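Local coordinates for protein nitrophorin Cim l NP (Cimex lectularius, PDB 2IMQ) that carries nitric oxide on a heme in bed-bug saliva and delivers it to the victim during feeding, causing vasodilation, at residues G57-C60 with V61-Q65; S121-Y125 with N126-S130; Y148-T152 with R153-S157; I169-L172 with N173-E177. All blocks are in the same frame, centred on the assembly; numbering follows the deposited sequence.

How the contacts relate
The four contacts follow one another along the chain without overlap, and only contact 1 belongs to the heme pocket, where C60 is the proximal residue of the iron. Contact 2 is the tip of a hairpin, its centre about 26 Å from that of contact 1. It meets contact 3 through Y156, whose CD2 lies 3.5 Å from S130 OG. Contact 3 in turn adjoins contact 4, their centres about 14 Å apart, through a probable backbone hydrogen bond from A149 N to L172 O (2.9 Å) and through Y148, which packs on V174. Contact 4 approaches the heme without touching it: the side chain of D171 stays about 13 Å away.

Contact 1 of 4, residues G57-C60 with V61-Q65. With HEM (protoporphyrin IX containing Fe), chain B.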
loop_
_atom_site.group_PDB
_atom_site.type_symbol
_atom_site.label_atom_id
_atom_site.label_comp_id
_atom_site.label_asym_id
_atom_site.label_seq_id
_atom_site.Cartn_x
_atom_site.Cartn_y
_atom_site.Cartn_z
ATOM N N GLY A 57 4.213 -19.228 3.052
ATOM C CA GLY A 57 2.978 -19.176 2.277
ATOM C C GLY A 57 1.825 -19.913 2.932
ATOM O O GLY A 57 0.743 -19.326 3.106
ATOM N N PRO A 58 1.982 -21.208 3.255
ATOM C CA PRO A 58 0.907 -21.933 3.923
ATOM C C PRO A 58 0.302 -21.246 5.153
ATOM O O PRO A 58 -0.928 -21.249 5.276
ATOM C CB PRO A 58 1.554 -23.285 4.278
ATOM C CG PRO A 58 2.525 -23.492 3.215
ATOM C CD PRO A 58 3.111 -22.091 2.902
ATOM N N ALA A 59 1.129 -20.664 6.043
ATOM C CA ALA A 59 0.581 -20.008 7.253
ATOM C C ALA A 59 -0.157 -18.724 6.907
ATOM O O ALA A 59 -1.141 -18.387 7.531
ATOM C CB ALA A 59 1.652 -19.698 8.316
ATOM N N CYS A 60 0.326 -18.024 5.896
ATOM C CA CYS A 60 -0.329 -16.813 5.453
ATOM C C CYS A 60 -1.751 -17.168 5.042
ATOM O O CYS A 60 -2.709 -16.557 5.492
ATOM C CB CYS A 60 0.415 -16.202 4.273
ATOM S SG CYS A 60 1.902 -15.423 4.731
ATOM N N VAL A 61 -1.879 -18.179 4.198
ATOM C CA VAL A 61 -3.195 -18.545 3.682
ATOM C C VAL A 61 -4.075 -18.983 4.838
ATOM O O VAL A 61 -5.170 -18.530 5.005
ATOM C CB VAL A 61 -3.083 -19.665 2.616
ATOM C CG1 VAL A 61 -4.444 -20.117 2.138
ATOM C CG2 VAL A 61 -2.314 -19.230 1.430
ATOM N N LYS A 62 -3.551 -19.860 5.680
ATOM C CA LYS A 62 -4.355 -20.366 6.782
ATOM C C LYS A 62 -4.873 -19.262 7.674
ATOM O O LYS A 62 -6.068 -19.190 7.985
ATOM C CB LYS A 62 -3.532 -21.359 7.605
ATOM C CG LYS A 62 -4.371 -22.198 8.518
ATOM C CD LYS A 62 -3.541 -23.192 9.286
ATOM C CE LYS A 62 -4.414 -24.187 10.019
ATOM N NZ LYS A 62 -5.162 -25.102 9.068
ATOM N N ASN A 63 -3.976 -18.368 8.098
ATOM C CA ASN A 63 -4.344 -17.364 9.105
ATOM C C ASN A 63 -5.181 -16.226 8.571
ATOM O O ASN A 63 -6.111 -15.765 9.229
ATOM C CB ASN A 63 -3.117 -16.816 9.820
ATOM C CG ASN A 63 -2.307 -17.924 10.524
ATOM O OD1 ASN A 63 -2.840 -18.971 10.825
ATOM N ND2 ASN A 63 -1.024 -17.691 10.735
ATOM N N PHE A 64 -4.868 -15.765 7.364
ATOM C CA PHE A 64 -5.714 -14.752 6.760
ATOM C C PHE A 64 -7.091 -15.313 6.455
ATOM O O PHE A 64 -8.113 -14.672 6.786
ATOM C CB PHE A 64 -5.097 -14.126 5.508
ATOM C CG PHE A 64 -4.129 -13.026 5.813
ATOM C CD1 PHE A 64 -2.779 -13.306 5.962
ATOM C CD2 PHE A 64 -4.589 -11.737 6.009
ATOM C CE1 PHE A 64 -1.889 -12.274 6.227
ATOM C CE2 PHE A 64 -3.715 -10.683 6.310
ATOM C CZ PHE A 64 -2.380 -10.973 6.424
ATOM N N GLN A 65 -7.123 -16.523 5.887
ATOM C CA GLN A 65 -8.430 -17.099 5.484
ATOM C C GLN A 65 -9.250 -17.448 6.737
ATOM O O GLN A 65 -10.429 -17.160 6.780
ATOM C CB GLN A 65 -8.269 -18.281 4.503
ATOM C CG GLN A 65 -7.376 -18.072 3.291
ATOM C CD GLN A 65 -7.989 -17.472 2.037
ATOM O OE1 GLN A 65 -8.642 -16.416 2.067
ATOM N NE2 GLN A 65 -7.673 -18.107 0.884
HETATM C CHA HEM B . -0.048 -15.318 0.628
HETATM C CHB HEM B . 0.451 -11.490 3.561
HETATM C CHC HEM B . 5.105 -12.567 4.155
HETATM C CHD HEM B . 4.762 -16.157 1.036
HETATM C C1A HEM B . -0.350 -14.220 1.381
HETATM C C2A HEM B . -1.651 -13.612 1.534
HETATM C C3A HEM B . -1.477 -12.526 2.330
HETATM C C4A HEM B . -0.097 -12.449 2.714
HETATM C CMA HEM B . -2.572 -11.585 2.799
HETATM C CAA HEM B . -2.992 -14.084 0.929
HETATM C CBA HEM B . -3.625 -14.928 2.069
HETATM C CGA HEM B . -4.937 -15.560 1.630
HETATM O O1A HEM B . -4.897 -16.574 0.935
HETATM O O2A HEM B . -6.029 -15.086 2.033
HETATM C C1B HEM B . 1.745 -11.473 3.978
HETATM C C2B HEM B . 2.302 -10.518 4.905
HETATM C C3B HEM B . 3.586 -10.804 5.085
HETATM C C4B HEM B . 3.882 -11.964 4.285
HETATM C CMB HEM B . 1.398 -9.468 5.447
HETATM C CAB HEM B . 4.622 -10.094 5.943
HETATM C CBB HEM B . 4.255 -9.306 6.964
HETATM C C1C HEM B . 5.464 -13.655 3.414
HETATM C C2C HEM B . 6.782 -14.221 3.273
HETATM C C3C HEM B . 6.652 -15.259 2.452
HETATM C C4C HEM B . 5.314 -15.292 1.952
HETATM C CMC HEM B . 8.032 -13.850 4.078
HETATM C CAC HEM B . 7.757 -16.212 2.018
HETATM C CBC HEM B . 8.846 -15.787 1.381
HETATM C C1D HEM B . 3.452 -16.213 0.615
HETATM C C2D HEM B . 2.980 -17.109 -0.413
HETATM C C3D HEM B . 1.507 -16.877 -0.515
HETATM C C4D HEM B . 1.198 -15.838 0.431
HETATM C CMD HEM B . 3.804 -18.128 -1.200
HETATM C CAD HEM B . 0.594 -17.622 -1.505
HETATM C CBD HEM B . 0.520 -19.056 -1.006
HETATM C CGD HEM B . -0.599 -19.787 -1.681
HETATM O O1D HEM B . -0.765 -21.008 -1.357
HETATM O O2D HEM B . -1.292 -19.144 -2.522
HETATM N NA HEM B . 0.587 -13.510 2.122
HETATM N NB HEM B . 2.740 -12.330 3.597
HETATM N NC HEM B . 4.611 -14.309 2.576
HETATM N ND HEM B . 2.370 -15.467 1.067
HETATM FE FE HEM B . 2.556 -14.000 2.447
#
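G57 and V61 meet in the first of four consecutive i to i+4 backbone hydrogen bonds that carry the helix from G57-C60 into V61-Q65. V61 N reaches G57 O at 3.1 Å, and the same spacing joins K62 N to P58 O, N63 N to A59 O and F64 N to C60 O. All four are nearly straight, so the helix is already regular in its first turn, and G57 N is bonded in addition to D52 OD1.

Van der Waals packing concentrates on the side of the helix turned to the heme. V61 CG2 lies 3.5 Å from G57 O and also rests on the carboxyl carbon of a propionate, HEM CGD. Having no side chain, G57 brings its CA to 3.4 Å from HEM C2D. The F64 ring takes C60 O at its edge, in the ring plane, with CD1 3.3 Å from that oxygen. Over the centre of one ring face sits the heme methyl CMA, 3.4 Å above the plane. F64 CG stands beside the backbone N (chi1 -83°), which lays the ring across this methyl.

Metal coordination falls to C60. Its SG, anti to the carbonyl carbon at chi1 -74°, points from the helix to the iron at a distance of 2.8 Å. This is long for a thiolate-iron bond and consistent with a weakened ligand in the ferrous state. Y89 OH and K75 NZ are hydrogen-bonded to the heme. With the cysteine on the first turn of helix 57-70 and V61 and F64 on the next, this is the proximal side of a cysteine-ligated heme site.

Contact 2 of 4, residues S121-Y125 with N126-S130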
loop_
_atom_site.group_PDB
_atom_site.type_symbol
_atom_site.label_atom_id
_atom_site.label_comp_id
_atom_site.label_asym_id
_atom_site.label_seq_id
_atom_site.Cartn_x
_atom_site.Cartn_y
_atom_site.Cartn_z
ATOM N N SER A 121 -8.122 -5.252 -10.177
ATOM C CA SER A 121 -9.289 -4.434 -10.378
ATOM C C SER A 121 -10.556 -5.304 -10.396
ATOM O O SER A 121 -10.521 -6.448 -10.759
ATOM C CB SER A 121 -9.221 -3.682 -11.724
ATOM O OG SER A 121 -8.071 -2.843 -11.792
ATOM N N PHE A 122 -11.648 -4.699 -10.049
ATOM C CA PHE A 122 -12.973 -5.406 -9.975
ATOM C C PHE A 122 -14.078 -4.407 -9.864
ATOM O O PHE A 122 -13.889 -3.242 -9.485
ATOM C CB PHE A 122 -12.997 -6.366 -8.766
ATOM C CG PHE A 122 -12.964 -5.663 -7.429
ATOM C CD1 PHE A 122 -14.136 -5.358 -6.790
ATOM C CD2 PHE A 122 -11.740 -5.326 -6.800
ATOM C CE1 PHE A 122 -14.147 -4.707 -5.604
ATOM C CE2 PHE A 122 -11.744 -4.655 -5.584
ATOM C CZ PHE A 122 -12.935 -4.343 -4.989
ATOM N N THR A 123 -15.281 -4.860 -10.225
ATOM C CA THR A 123 -16.400 -3.970 -10.238
ATOM C C THR A 123 -17.475 -4.470 -9.304
ATOM O O THR A 123 -17.831 -5.644 -9.329
ATOM C CB THR A 123 -16.961 -3.943 -11.680
ATOM O OG1 THR A 123 -16.030 -3.266 -12.542
ATOM C CG2 THR A 123 -18.241 -3.157 -11.745
ATOM N N ILE A 124 -17.996 -3.568 -8.481
ATOM C CA ILE A 124 -19.166 -3.833 -7.653
ATOM C C ILE A 124 -20.102 -2.658 -7.776
ATOM O O ILE A 124 -19.681 -1.508 -7.797
ATOM C CB ILE A 124 -18.840 -4.182 -6.146
ATOM C CG1 ILE A 124 -17.959 -3.131 -5.482
ATOM C CG2 ILE A 124 -18.163 -5.512 -6.097
ATOM C CD1 ILE A 124 -17.781 -3.360 -3.974
ATOM N N TYR A 125 -21.397 -2.962 -7.905
ATOM C CA TYR A 125 -22.409 -1.938 -8.052
ATOM C C TYR A 125 -22.102 -1.010 -9.221
ATOM O O TYR A 125 -22.299 0.212 -9.151
ATOM C CB TYR A 125 -22.594 -1.194 -6.743
ATOM C CG TYR A 125 -22.866 -2.107 -5.567
ATOM C CD1 TYR A 125 -21.930 -2.286 -4.551
ATOM C CD2 TYR A 125 -24.092 -2.774 -5.439
ATOM C CE1 TYR A 125 -22.178 -3.101 -3.485
ATOM C CE2 TYR A 125 -24.352 -3.604 -4.360
ATOM C CZ TYR A 125 -23.411 -3.763 -3.380
ATOM O OH TYR A 125 -23.687 -4.568 -2.297
ATOM N N ASN A 126 -21.570 -1.604 -10.269
ATOM C CA ASN A 126 -21.213 -0.909 -11.460
ATOM C C ASN A 126 -20.153 0.197 -11.305
ATOM O O ASN A 126 -20.050 1.064 -12.140
ATOM C CB ASN A 126 -22.476 -0.338 -12.101
ATOM C CG ASN A 126 -22.297 -0.081 -13.551
ATOM O OD1 ASN A 126 -21.655 -0.869 -14.250
ATOM N ND2 ASN A 126 -22.825 1.056 -14.027
ATOM N N LYS A 127 -19.356 0.116 -10.244
ATOM C CA LYS A 127 -18.206 0.998 -10.016
ATOM C C LYS A 127 -16.944 0.171 -10.003
ATOM O O LYS A 127 -16.902 -0.874 -9.353
ATOM C CB LYS A 127 -18.356 1.706 -8.684
ATOM C CG LYS A 127 -19.571 2.571 -8.531
ATOM C CD LYS A 127 -19.580 3.704 -9.503
ATOM C CE LYS A 127 -20.952 4.376 -9.581
ATOM N NZ LYS A 127 -21.591 4.034 -10.871
ATOM N N ARG A 128 -15.914 0.670 -10.695
ATOM C CA ARG A 128 -14.672 -0.065 -10.855
ATOM C C ARG A 128 -13.617 0.388 -9.870
ATOM O O ARG A 128 -13.322 1.552 -9.785
ATOM C CB ARG A 128 -14.093 0.009 -12.262
ATOM C CG ARG A 128 -12.986 -0.995 -12.498
ATOM C CD ARG A 128 -13.167 -1.778 -13.671
ATOM N NE ARG A 128 -12.186 -2.795 -13.931
ATOM C CZ ARG A 128 -12.370 -4.082 -13.786
ATOM N NH1 ARG A 128 -13.488 -4.551 -13.230
ATOM N NH2 ARG A 128 -11.415 -4.924 -14.165
ATOM N N PHE A 129 -13.134 -0.574 -9.098
ATOM C CA PHE A 129 -12.017 -0.394 -8.132
ATOM C C PHE A 129 -10.731 -0.919 -8.728
ATOM O O PHE A 129 -10.728 -1.971 -9.357
ATOM C CB PHE A 129 -12.276 -1.184 -6.837
ATOM C CG PHE A 129 -13.338 -0.620 -5.971
ATOM C CD1 PHE A 129 -14.688 -0.792 -6.288
ATOM C CD2 PHE A 129 -13.019 0.063 -4.820
ATOM C CE1 PHE A 129 -15.690 -0.271 -5.482
ATOM C CE2 PHE A 129 -14.000 0.578 -4.010
ATOM C CZ PHE A 129 -15.360 0.394 -4.351
ATOM N N SER A 130 -9.617 -0.215 -8.486
ATOM C CA SER A 130 -8.297 -0.709 -8.832
ATOM C C SER A 130 -7.400 -0.462 -7.638
ATOM O O SER A 130 -7.412 0.601 -7.086
ATOM C CB SER A 130 -7.702 0.004 -10.077
ATOM O OG SER A 130 -8.463 -0.262 -11.259
#
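F122 and F129 face each other across a hydrogen-bonded antiparallel pair, F129 N to F122 O at 2.8 Å and F122 N to F129 O at 3.0 Å. Their rings are almost parallel, planes 3° apart, but slid so far that they barely overlap; instead F129 CB sits over the face of the F122 ring, 3.9 Å from its centroid. F122 CG lies between the backbone N and the carbonyl carbon (chi1 67°), which leans the ring toward its partner. I124 CG1 joins them, 3.7 Å from F129 CE1. This side is tightly packed, against L7 and V9 of strand 6-17 and V88 and C90 of strand 84-91, so the hairpin presses its aromatic face onto the other sheet of the beta-sandwich. A type I' turn from I124 to K127, common in two-residue beta hairpins, reverses the chain, and Y125 and N126 at its corner both have left-handed backbone angles.

The opposite face is more polar, and partly exposed at T123 and R128 near the turn; further along it S121 and S130 are buried. R128 NH1 donates to T123 OG1 at 2.9 Å, almost in the guanidinium plane, while one face of that group covers F122 N; R128 NH2 continues to K101 O. Loosest is the turn itself, where N126 is exposed, although Y125 OH is hydrogen-bonded to H94 ND1.

Contact 3 of 4, residues Y148-T152 with R153-S157; sequences YAYDT and RLDYS
Y150 OH donates to D155 OD2 at 2.6 Å, a short side-chain bond between the two halves of this loop. The carboxylate oxygen receives it on its anti lone pair and lies in the plane of the tyrosine ring, at its edge, while the ring and carboxylate planes stand 90° apart. The same oxygen also accepts from W213 NE1. Its partner, D155 OD1, is taken up by S157: S157 OG at 2.6 Å and S157 N at 3.0 Å approach from one face of the carboxylate, the backbone bond closing an Asx turn. K248 NZ in turn binds S157 OG. Both oxygens of this buried acid thus have two donors each.

D151 is satisfied differently. With CG anti to the backbone N (chi1 -171°), its carboxylate folds over the following turn, and OD1 accepts R153 N on the anti lone pair. R153 then returns side-on in a salt bridge: NE reaches D151 OD1 at 2.9 Å and NH2 reaches D151 OD2 at 3.0 Å. The two acceptors lie near the guanidinium plane, but the carboxylate is turned 44° from it, so OD2 is met from above its own plane.

Backbone groups are paired in the 3-10 manner, L154 N with D151 O and D155 N with T152 O (3.1 Å). A water lies within hydrogen-bonding distance of T152 O (3.0 Å) and D155 O (2.9 Å).

The loop crosses the five-stranded sheet: L154 packs on V107, V119 and W168, with L154 O bonded to T132 OG1, while Y156 lies on I105 and V119. The Y150 ring meets that of W168 of strand 165-169 with planes about 20° apart, and meets F210 edge-to-face.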
loop_
_atom_site.group_PDB
_atom_site.type_symbol
_atom_site.label_atom_id
_atom_site.label_comp_id
_atom_site.label_asym_id
_atom_site.label_seq_id
_atom_site.Cartn_x
_atom_site.Cartn_y
_atom_site.Cartn_z
ATOM N N TYR A 148 11.677 6.300 -8.462
ATOM C CA TYR A 148 10.362 6.161 -7.819
ATOM C C TYR A 148 9.597 4.981 -8.460
ATOM O O TYR A 148 9.688 4.706 -9.638
ATOM C CB TYR A 148 9.586 7.454 -7.923
ATOM C CG TYR A 148 10.341 8.651 -7.362
ATOM C CD1 TYR A 148 10.692 9.733 -8.163
ATOM C CD2 TYR A 148 10.787 8.664 -6.068
ATOM C CE1 TYR A 148 11.422 10.797 -7.671
ATOM C CE2 TYR A 148 11.544 9.722 -5.573
ATOM C CZ TYR A 148 11.836 10.784 -6.354
ATOM O OH TYR A 148 12.601 11.785 -5.849
ATOM N N ALA A 149 8.773 4.326 -7.632
ATOM C CA ALA A 149 8.046 3.138 -8.028
ATOM C C ALA A 149 6.738 3.504 -8.736
ATOM O O ALA A 149 5.638 3.174 -8.309
ATOM C CB ALA A 149 7.822 2.232 -6.844
ATOM N N TYR A 150 6.888 4.190 -9.849
ATOM C CA TYR A 150 5.804 4.559 -10.723
ATOM C C TYR A 150 6.065 3.989 -12.129
ATOM O O TYR A 150 7.206 3.996 -12.609
ATOM C CB TYR A 150 5.661 6.069 -10.864
ATOM C CG TYR A 150 4.479 6.496 -11.703
ATOM C CD1 TYR A 150 3.247 6.564 -11.147
ATOM C CD2 TYR A 150 4.622 6.825 -13.044
ATOM C CE1 TYR A 150 2.154 6.922 -11.897
ATOM C CE2 TYR A 150 3.554 7.194 -13.797
ATOM C CZ TYR A 150 2.309 7.278 -13.227
ATOM O OH TYR A 150 1.195 7.619 -13.980
ATOM N N ASP A 151 5.018 3.496 -12.773
ATOM C CA ASP A 151 5.036 3.226 -14.184
ATOM C C ASP A 151 3.624 3.519 -14.664
ATOM O O ASP A 151 2.626 3.208 -13.998
ATOM C CB ASP A 151 5.388 1.752 -14.378
ATOM C CG ASP A 151 5.649 1.368 -15.830
ATOM O OD1 ASP A 151 4.685 1.316 -16.600
ATOM O OD2 ASP A 151 6.795 1.096 -16.231
ATOM N N THR A 152 3.516 4.043 -15.883
ATOM C CA THR A 152 2.186 4.489 -16.359
ATOM C C THR A 152 1.284 3.290 -16.546
ATOM O O THR A 152 0.089 3.434 -16.463
ATOM C CB THR A 152 2.297 5.274 -17.657
ATOM O OG1 THR A 152 3.060 4.497 -18.564
ATOM C CG2 THR A 152 3.030 6.545 -17.435
ATOM N N ARG A 153 1.845 2.106 -16.800
ATOM C CA ARG A 153 1.057 0.893 -16.971
ATOM C C ARG A 153 0.336 0.452 -15.719
ATOM O O ARG A 153 -0.584 -0.334 -15.765
ATOM C CB ARG A 153 1.949 -0.255 -17.429
ATOM C CG ARG A 153 2.523 -0.064 -18.859
ATOM C CD ARG A 153 3.524 -1.122 -19.172
ATOM N NE ARG A 153 4.810 -0.859 -18.518
ATOM C CZ ARG A 153 5.876 -1.657 -18.587
ATOM N NH1 ARG A 153 5.832 -2.757 -19.325
ATOM N NH2 ARG A 153 6.995 -1.347 -17.955
ATOM N N LEU A 154 0.770 0.975 -14.575
ATOM C CA LEU A 154 0.193 0.647 -13.243
ATOM C C LEU A 154 -0.860 1.662 -12.825
ATOM O O LEU A 154 -1.525 1.488 -11.792
ATOM C CB LEU A 154 1.301 0.551 -12.194
ATOM C CG LEU A 154 2.363 -0.497 -12.432
ATOM C CD1 LEU A 154 3.541 -0.283 -11.479
ATOM C CD2 LEU A 154 1.829 -1.887 -12.260
ATOM N N ASP A 155 -1.067 2.692 -13.651
ATOM C CA ASP A 155 -1.870 3.855 -13.299
ATOM C C ASP A 155 -3.157 3.808 -14.120
ATOM O O ASP A 155 -3.218 4.297 -15.282
ATOM C CB ASP A 155 -1.126 5.144 -13.603
ATOM C CG ASP A 155 -1.821 6.347 -13.091
ATOM O OD1 ASP A 155 -3.072 6.306 -12.865
ATOM O OD2 ASP A 155 -1.191 7.410 -12.919
ATOM N N TYR A 156 -4.214 3.269 -13.503
ATOM C CA TYR A 156 -5.497 3.076 -14.168
ATOM C C TYR A 156 -6.347 4.333 -14.181
ATOM O O TYR A 156 -7.532 4.300 -14.575
ATOM C CB TYR A 156 -6.223 1.866 -13.562
ATOM C CG TYR A 156 -5.816 0.535 -14.127
ATOM C CD1 TYR A 156 -4.519 0.231 -14.481
ATOM C CD2 TYR A 156 -6.753 -0.457 -14.254
ATOM C CE1 TYR A 156 -4.195 -1.002 -15.027
ATOM C CE2 TYR A 156 -6.438 -1.679 -14.784
ATOM C CZ TYR A 156 -5.172 -1.940 -15.174
ATOM O OH TYR A 156 -4.807 -3.150 -15.697
ATOM N N SER A 157 -5.771 5.458 -13.785
ATOM C CA SER A 157 -6.392 6.760 -13.987
ATOM C C SER A 157 -5.996 7.315 -15.365
ATOM O O SER A 157 -6.633 8.264 -15.837
ATOM C CB SER A 157 -6.025 7.773 -12.907
ATOM O OG SER A 157 -4.739 8.305 -13.070
HETATM O O HOH W 1 -2.610 2.646 -17.552
#

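Contact 4 of 4, residues I169-L172 with N173-E177; sequences IGDL and NVRVE
D171 and R175 form an end-on, two-pronged salt bridge: R175 NH1 donates to D171 OD1 and R175 NH2 to D171 OD2, both at 2.9 Å. The carboxylate and guanidinium planes are only 26° apart, and both bonds enter on the syn side of the carboxylate. N173 N brings a second donor to D171 OD1, also at 2.9 Å but from above the carboxylate plane. D171 CG is anti to the backbone N (chi1 177°), which swings the acid over the bend at L172 and N173 to receive both groups.

The next layer fixes the two partners. R175 NH1 also donates to V174 O at 3.0 Å, and with the chain bent at chi2 (-70°) the arginine curls back over its own backbone; Y224 adds a cation-pi contact. D171 OD2 is held further by N15 ND2. N173, in a left-handed conformation, turns its side chain to D138, and N173 ND2 is hydrogen-bonded to D138 OD1, while a water lies 3.0 Å from N173 OD1 and makes a weak bond to D171 OD2. L172 CB packs on V174 CG2 at 3.9 Å.

The sequence IGDLNVR, preceded by W168, matches the WxGDxNxR signature of inositol polyphosphate 5-phosphatases, the family whose fold this nitrophorin shares.

The bend leaves strand 165-169 at G170, which is backbone-bonded to R244 of the neighbouring strand 243-248. I169 is buried on A41 and A43 of strand 39-46 in the other sheet, L172 packs on L246, and V174 packs on L201 of helix 201-206 and on Y148.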
loop_
_atom_site.group_PDB
_atom_site.type_symbol
_atom_site.label_atom_id
_atom_site.label_comp_id
_atom_site.label_asym_id
_atom_site.label_seq_id
_atom_site.Cartn_x
_atom_site.Cartn_y
_atom_site.Cartn_z
ATOM N N ILE A 169 -0.758 1.481 -3.037
ATOM C CA ILE A 169 -0.256 1.182 -1.680
ATOM C C ILE A 169 1.047 0.418 -1.751
ATOM O O ILE A 169 1.195 -0.500 -2.551
ATOM C CB ILE A 169 -1.290 0.390 -0.854
ATOM C CG1 ILE A 169 -1.741 -0.889 -1.567
ATOM C CG2 ILE A 169 -2.471 1.305 -0.535
ATOM C CD1 ILE A 169 -2.656 -1.755 -0.642
ATOM N N GLY A 170 1.989 0.819 -0.913
ATOM C CA GLY A 170 3.273 0.165 -0.850
ATOM C C GLY A 170 4.335 1.202 -0.588
ATOM O O GLY A 170 4.068 2.389 -0.371
ATOM N N ASP A 171 5.555 0.711 -0.609
ATOM C CA ASP A 171 6.726 1.553 -0.482
ATOM C C ASP A 171 7.046 2.070 -1.880
ATOM O O ASP A 171 7.462 1.286 -2.766
ATOM C CB ASP A 171 7.887 0.800 0.128
ATOM C CG ASP A 171 9.157 1.597 0.215
ATOM O OD1 ASP A 171 9.164 2.762 -0.272
ATOM O OD2 ASP A 171 10.128 1.046 0.784
ATOM N N LEU A 172 6.800 3.350 -2.108
ATOM C CA LEU A 172 6.971 3.992 -3.400
ATOM C C LEU A 172 8.423 4.330 -3.770
ATOM O O LEU A 172 8.667 4.882 -4.816
ATOM C CB LEU A 172 6.151 5.255 -3.463
ATOM C CG LEU A 172 4.647 5.152 -3.116
ATOM C CD1 LEU A 172 3.999 6.512 -3.165
ATOM C CD2 LEU A 172 3.895 4.186 -3.990
ATOM N N ASN A 173 9.327 4.032 -2.865
ATOM C CA ASN A 173 10.728 4.402 -2.982
ATOM C C ASN A 173 10.925 5.887 -2.957
ATOM O O ASN A 173 11.858 6.427 -3.485
ATOM C CB ASN A 173 11.472 3.740 -4.164
ATOM C CG ASN A 173 12.907 3.575 -3.851
ATOM O OD1 ASN A 173 13.257 3.325 -2.691
ATOM N ND2 ASN A 173 13.751 3.711 -4.864
ATOM N N VAL A 174 9.993 6.560 -2.305
ATOM C CA VAL A 174 10.018 7.995 -1.994
ATOM C C VAL A 174 10.635 8.151 -0.570
ATOM O O VAL A 174 10.178 7.491 0.349
ATOM C CB VAL A 174 8.589 8.596 -2.040
ATOM C CG1 VAL A 174 8.562 9.955 -1.448
ATOM C CG2 VAL A 174 8.102 8.620 -3.471
ATOM N N ARG A 175 11.585 9.055 -0.460
ATOM C CA ARG A 175 12.293 9.251 0.811
ATOM C C ARG A 175 12.333 10.736 1.171
ATOM O O ARG A 175 11.872 11.574 0.420
ATOM C CB ARG A 175 13.689 8.656 0.748
ATOM C CG ARG A 175 13.713 7.150 0.405
ATOM C CD ARG A 175 13.178 6.346 1.560
ATOM N NE ARG A 175 13.264 4.907 1.411
ATOM C CZ ARG A 175 12.273 4.139 0.976
ATOM N NH1 ARG A 175 11.126 4.674 0.567
ATOM N NH2 ARG A 175 12.432 2.839 0.928
ATOM N N VAL A 176 12.866 11.006 2.353
ATOM C CA VAL A 176 13.031 12.361 2.811
ATOM C C VAL A 176 14.421 12.815 2.437
ATOM O O VAL A 176 15.412 12.243 2.903
ATOM C CB VAL A 176 12.788 12.396 4.333
ATOM C CG1 VAL A 176 13.247 13.699 4.967
ATOM C CG2 VAL A 176 11.302 12.189 4.674
ATOM N N GLU A 177 14.494 13.857 1.633
ATOM C CA GLU A 177 15.734 14.340 1.081
ATOM C C GLU A 177 16.289 15.483 1.950
ATOM O O GLU A 177 16.270 16.639 1.578
ATOM C CB GLU A 177 15.490 14.781 -0.355
ATOM C CG GLU A 177 16.782 14.962 -1.127
ATOM C CD GLU A 177 16.623 15.171 -2.596
ATOM O OE1 GLU A 177 15.630 14.681 -3.176
ATOM O OE2 GLU A 177 17.557 15.810 -3.166
HETATM O O HOH W 2 11.689 0.842 -1.879
#